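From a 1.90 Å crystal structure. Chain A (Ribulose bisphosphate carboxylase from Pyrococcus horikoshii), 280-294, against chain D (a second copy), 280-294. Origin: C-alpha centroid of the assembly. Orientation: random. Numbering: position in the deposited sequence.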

# COMPACT_ATOMS: atom_id res chain seq x y z
N ALA A 280 -21.03 32.13 -1.71
CA ALA A 280 -22.28 32.05 -0.93
C ALA A 280 -22.00 32.05 0.58
O ALA A 280 -21.09 31.36 1.04
N MET A 281 -22.82 32.81 1.32
CA MET A 281 -22.74 33.03 2.78
C MET A 281 -21.88 34.23 3.20
O MET A 281 -21.95 34.65 4.35
N HIS A 282 -21.06 34.75 2.30
CA HIS A 282 -20.17 35.89 2.62
C HIS A 282 -20.90 37.07 3.25
O HIS A 282 -20.42 37.65 4.24
N ALA A 283 -22.08 37.38 2.72
CA ALA A 283 -22.79 38.59 3.12
C ALA A 283 -23.29 38.53 4.53
O ALA A 283 -23.71 39.58 5.09
N ALA A 284 -23.24 37.35 5.17
CA ALA A 284 -23.52 37.28 6.63
C ALA A 284 -22.53 38.07 7.47
O ALA A 284 -22.85 38.58 8.60
N PHE A 285 -21.30 38.16 6.96
CA PHE A 285 -20.28 38.99 7.58
C PHE A 285 -19.63 40.10 6.73
O PHE A 285 -18.87 40.90 7.29
N THR A 286 -19.85 40.15 5.41
CA THR A 286 -19.22 41.19 4.56
C THR A 286 -20.09 42.40 4.23
O THR A 286 -19.59 43.35 3.61
N ARG A 287 -21.38 42.33 4.59
CA ARG A 287 -22.37 43.32 4.14
C ARG A 287 -22.48 44.52 5.09
O ARG A 287 -22.64 45.68 4.65
N ASN A 288 -22.39 44.28 6.39
CA ASN A 288 -22.53 45.37 7.36
C ASN A 288 -21.29 46.25 7.25
O ASN A 288 -20.18 45.77 7.45
N PRO A 289 -21.44 47.53 6.89
CA PRO A 289 -20.28 48.41 6.76
C PRO A 289 -19.55 48.74 8.07
O PRO A 289 -18.48 49.32 8.04
N ARG A 290 -20.14 48.40 9.20
CA ARG A 290 -19.55 48.71 10.50
C ARG A 290 -18.86 47.51 11.18
O ARG A 290 -18.14 47.67 12.17
N HIS A 291 -19.14 46.30 10.67
CA HIS A 291 -18.85 45.07 11.41
C HIS A 291 -18.71 43.84 10.54
O HIS A 291 -19.61 43.54 9.72
N GLY A 292 -17.61 43.10 10.75
CA GLY A 292 -17.34 41.90 10.00
C GLY A 292 -16.02 41.90 9.28
O GLY A 292 -15.02 42.40 9.76
N ILE A 293 -15.99 41.24 8.15
CA ILE A 293 -14.78 41.17 7.35
C ILE A 293 -15.17 41.64 5.95
O ILE A 293 -16.21 41.23 5.43
N THR A 294 -14.35 42.49 5.34
CA THR A 294 -14.70 43.02 4.03
C THR A 294 -14.49 41.97 2.97
O THR A 294 -13.70 41.05 3.15
N ALA D 280 -14.04 30.95 17.81
CA ALA D 280 -13.45 32.21 17.35
C ALA D 280 -13.91 32.55 15.91
O ALA D 280 -14.00 31.64 15.06
N MET D 281 -14.21 33.85 15.71
CA MET D 281 -14.75 34.44 14.49
C MET D 281 -16.27 34.45 14.39
O MET D 281 -16.82 35.26 13.64
N HIS D 282 -16.96 33.56 15.13
CA HIS D 282 -18.44 33.54 15.20
C HIS D 282 -19.10 34.92 15.25
O HIS D 282 -20.07 35.17 14.53
N ALA D 283 -18.55 35.82 16.06
CA ALA D 283 -19.18 37.11 16.30
C ALA D 283 -19.19 38.04 15.09
O ALA D 283 -19.93 39.03 15.10
N ALA D 284 -18.38 37.73 14.08
CA ALA D 284 -18.47 38.38 12.76
C ALA D 284 -19.87 38.27 12.15
O ALA D 284 -20.30 39.20 11.46
N PHE D 285 -20.56 37.16 12.42
CA PHE D 285 -21.93 36.96 11.95
C PHE D 285 -23.03 36.58 12.99
O PHE D 285 -24.19 36.53 12.61
N THR D 286 -22.71 36.37 14.28
CA THR D 286 -23.72 35.95 15.27
C THR D 286 -24.11 37.04 16.26
O THR D 286 -24.99 36.84 17.09
N ARG D 287 -23.43 38.17 16.20
CA ARG D 287 -23.60 39.26 17.16
C ARG D 287 -24.74 40.23 16.82
O ARG D 287 -25.53 40.65 17.70
N ASN D 288 -24.82 40.61 15.54
CA ASN D 288 -25.82 41.55 15.05
C ASN D 288 -27.21 40.92 15.14
O ASN D 288 -27.47 39.93 14.43
N PRO D 289 -28.10 41.47 15.96
CA PRO D 289 -29.44 40.87 16.13
C PRO D 289 -30.37 40.96 14.90
O PRO D 289 -31.40 40.32 14.91
N ARG D 290 -30.00 41.72 13.87
CA ARG D 290 -30.83 41.89 12.68
C ARG D 290 -30.31 41.08 11.51
O ARG D 290 -31.04 40.88 10.57
N HIS D 291 -29.05 40.66 11.57
CA HIS D 291 -28.39 40.05 10.38
C HIS D 291 -27.35 39.01 10.72
O HIS D 291 -26.53 39.25 11.60
N GLY D 292 -27.35 37.89 9.98
CA GLY D 292 -26.37 36.81 10.11
C GLY D 292 -26.97 35.47 10.51
O GLY D 292 -28.11 35.13 10.14
N ILE D 293 -26.20 34.70 11.27
CA ILE D 293 -26.63 33.42 11.81
C ILE D 293 -26.54 33.43 13.33
O ILE D 293 -25.55 33.87 13.88
N THR D 294 -27.57 32.96 14.00
CA THR D 294 -27.57 32.97 15.46
C THR D 294 -26.59 31.93 16.01
O THR D 294 -26.31 30.91 15.37

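The two copies of the 280-294 stretch meet about a pseudo-twofold arrangement in which F285(A) lies across from F285(D), A284(A) lies beside G292(D), and G292(A) beside A284(D); together they bury 662 Å². No direct hydrogen bond crosses the contact; three waters bridge it.

M281(A) has its CA-to-CB bond sideways, but with chi1 and chi2 both t the extended chain brings SD to 4.3 Å from I293(D) CD1. H282(A) is out of reach; its ring turns back within its own chain, where H282(A) ND1 and T286(A) OG1 share a hydrogen bond of 2.6 Å. A284(A), although small, is heavily covered: its CB packs 4.0 Å from F285(D) CB, and water 1 lies between A284(A) O (2.8 Å from the water O) and H291(D) O (2.9 Å).

F285(A) points toward chain D in a p rotamer. Its CB lies 4.0 Å from A284(D) CB, and the two phenylalanine rings approach obliquely, F285(A) CD2 to F285(D) CD2 being 3.8 Å. R287(A), all t through chi3, passes H291(D), with CD 4.2 Å from NE2 of that ring, while its guanidinium bonds elsewhere in the structure.

N288(A), also t, divides its amide: OD1 accepts from R290(A) N at 2.7 Å, within the type I turn, leaving ND2 to donate to the O of water 2 (3.0 Å). N288(D) ND2 donates to the same water O at 2.8 Å, so one water joins the two amides.

H291(A), chi1 t, points toward chain D, with ND1 3.8 Å from A284(D) O and NE2 4.2 Å from R287(D) CD; NE2 is hydrogen-bonded elsewhere in the structure. The O of water 3 lies between H291(A) O (2.7 Å) and A284(D) O (2.9 Å). At G292(A) a CB would clash with F285(A) O. I293(A), m then t, completes the contact, its CD1 4.3 Å from M281(D) SD.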

# COMPACT_ATOMS: atom_id res chain seq x y z
CB ALA A 280 -23.07 30.81 -1.31
CB MET A 281 -22.31 31.76 3.55
CG MET A 281 -22.47 31.84 5.07
SD MET A 281 -22.02 30.24 5.95
CE MET A 281 -20.61 30.66 6.47
CB HIS A 282 -19.40 36.37 1.36
CG HIS A 282 -20.25 37.16 0.42
ND1 HIS A 282 -20.34 38.53 0.47
CD2 HIS A 282 -21.09 36.76 -0.57
CE1 HIS A 282 -21.19 38.95 -0.46
NE2 HIS A 282 -21.65 37.89 -1.11
CB ALA A 283 -23.94 38.91 2.11
CB ALA A 284 -23.53 35.80 7.09
CB PHE A 285 -19.19 38.09 8.24
CG PHE A 285 -18.51 37.11 7.31
CD1 PHE A 285 -17.46 37.51 6.51
CD2 PHE A 285 -18.92 35.78 7.28
CE1 PHE A 285 -16.83 36.58 5.65
CE2 PHE A 285 -18.33 34.87 6.44
CZ PHE A 285 -17.26 35.26 5.63
CB THR A 286 -18.75 40.68 3.18
OG1 THR A 286 -19.87 40.25 2.39
CG2 THR A 286 -17.82 39.53 3.29
CB ARG A 287 -23.72 42.60 3.97
CG ARG A 287 -24.83 43.46 3.44
CD ARG A 287 -26.04 42.66 2.94
NE ARG A 287 -27.04 43.54 2.38
CZ ARG A 287 -28.20 43.14 1.86
NH1 ARG A 287 -28.53 41.85 1.82
NH2 ARG A 287 -29.04 44.06 1.37
CB ASN A 288 -22.72 44.80 8.77
CG ASN A 288 -22.83 45.87 9.84
OD1 ASN A 288 -22.47 47.01 9.64
ND2 ASN A 288 -23.33 45.48 10.99
CB PRO A 289 -20.89 49.70 6.13
CG PRO A 289 -22.33 49.65 6.46
CD PRO A 289 -22.70 48.22 6.51
CB ARG A 290 -20.65 49.17 11.45
CG ARG A 290 -21.53 50.33 10.98
CD ARG A 290 -22.02 51.15 12.14
NE ARG A 290 -23.41 51.52 12.10
CZ ARG A 290 -24.05 52.04 13.15
NH1 ARG A 290 -23.42 52.22 14.32
NH2 ARG A 290 -25.33 52.38 13.03
CB HIS A 291 -19.94 44.74 12.42
CG HIS A 291 -19.52 43.75 13.47
ND1 HIS A 291 -19.92 42.43 13.46
CD2 HIS A 291 -18.75 43.90 14.57
CE1 HIS A 291 -19.39 41.81 14.51
NE2 HIS A 291 -18.70 42.69 15.21
CB ILE A 293 -14.29 39.72 7.31
CG1 ILE A 293 -14.10 39.13 8.71
CG2 ILE A 293 -12.96 39.62 6.51
CD1 ILE A 293 -13.78 37.64 8.64
CB THR A 294 -13.86 44.22 3.67
OG1 THR A 294 -12.47 43.83 3.62
CG2 THR A 294 -13.97 45.33 4.73
CB ALA D 280 -11.91 32.15 17.41
CB MET D 281 -14.13 33.80 13.22
CG MET D 281 -14.50 34.46 11.94
SD MET D 281 -13.64 33.71 10.48
CE MET D 281 -14.76 32.72 9.80
CB HIS D 282 -19.00 32.68 16.35
CG HIS D 282 -18.98 33.36 17.68
ND1 HIS D 282 -20.04 34.08 18.16
CD2 HIS D 282 -18.01 33.46 18.62
CE1 HIS D 282 -19.75 34.56 19.36
NE2 HIS D 282 -18.52 34.20 19.66
CB ALA D 283 -18.54 37.82 17.55
CB ALA D 284 -17.46 37.75 11.78
CB PHE D 285 -21.94 35.97 10.75
CG PHE D 285 -21.33 34.64 11.05
CD1 PHE D 285 -22.04 33.68 11.76
CD2 PHE D 285 -20.03 34.35 10.62
CE1 PHE D 285 -21.47 32.42 12.05
CE2 PHE D 285 -19.45 33.10 10.87
CZ PHE D 285 -20.17 32.12 11.59
CB THR D 286 -23.26 34.81 16.16
OG1 THR D 286 -22.19 35.27 17.00
CG2 THR D 286 -22.74 33.63 15.38
CB ARG D 287 -22.25 40.00 17.26
CG ARG D 287 -22.22 41.04 18.30
CD ARG D 287 -20.81 41.49 18.68
NE ARG D 287 -20.92 42.51 19.71
CZ ARG D 287 -19.91 43.18 20.25
NH1 ARG D 287 -18.65 42.95 19.90
NH2 ARG D 287 -20.17 44.08 21.21
CB ASN D 288 -25.50 41.93 13.60
CG ASN D 288 -26.46 42.97 13.02
OD1 ASN D 288 -27.45 43.32 13.64
ND2 ASN D 288 -26.20 43.41 11.80
CB PRO D 289 -30.03 41.60 17.33
CG PRO D 289 -29.22 42.85 17.51
CD PRO D 289 -27.92 42.68 16.80
CB ARG D 290 -30.81 43.35 12.22
CG ARG D 290 -31.39 44.33 13.24
CD ARG D 290 -31.29 45.73 12.74
NE ARG D 290 -31.85 46.69 13.68
CZ ARG D 290 -32.02 47.97 13.40
NH1 ARG D 290 -31.66 48.43 12.20
NH2 ARG D 290 -32.57 48.80 14.31
CB HIS D 291 -27.72 41.15 9.50
CG HIS D 291 -27.40 40.72 8.11
ND1 HIS D 291 -26.10 40.49 7.68
CD2 HIS D 291 -28.19 40.52 7.03
CE1 HIS D 291 -26.13 40.15 6.40
NE2 HIS D 291 -27.38 40.15 5.99
CB ILE D 293 -25.76 32.34 11.27
CG1 ILE D 293 -25.82 32.35 9.74
CG2 ILE D 293 -26.19 30.96 11.83
CD1 ILE D 293 -24.69 31.54 9.05
CB THR D 294 -28.92 32.62 16.04
OG1 THR D 294 -29.33 31.34 15.56
CG2 THR D 294 -30.01 33.61 15.67
O HOH W 1 -23.77 39.74 10.95
O HOH W 2 -23.70 42.47 10.95
O HOH W 3 -21.25 41.36 9.84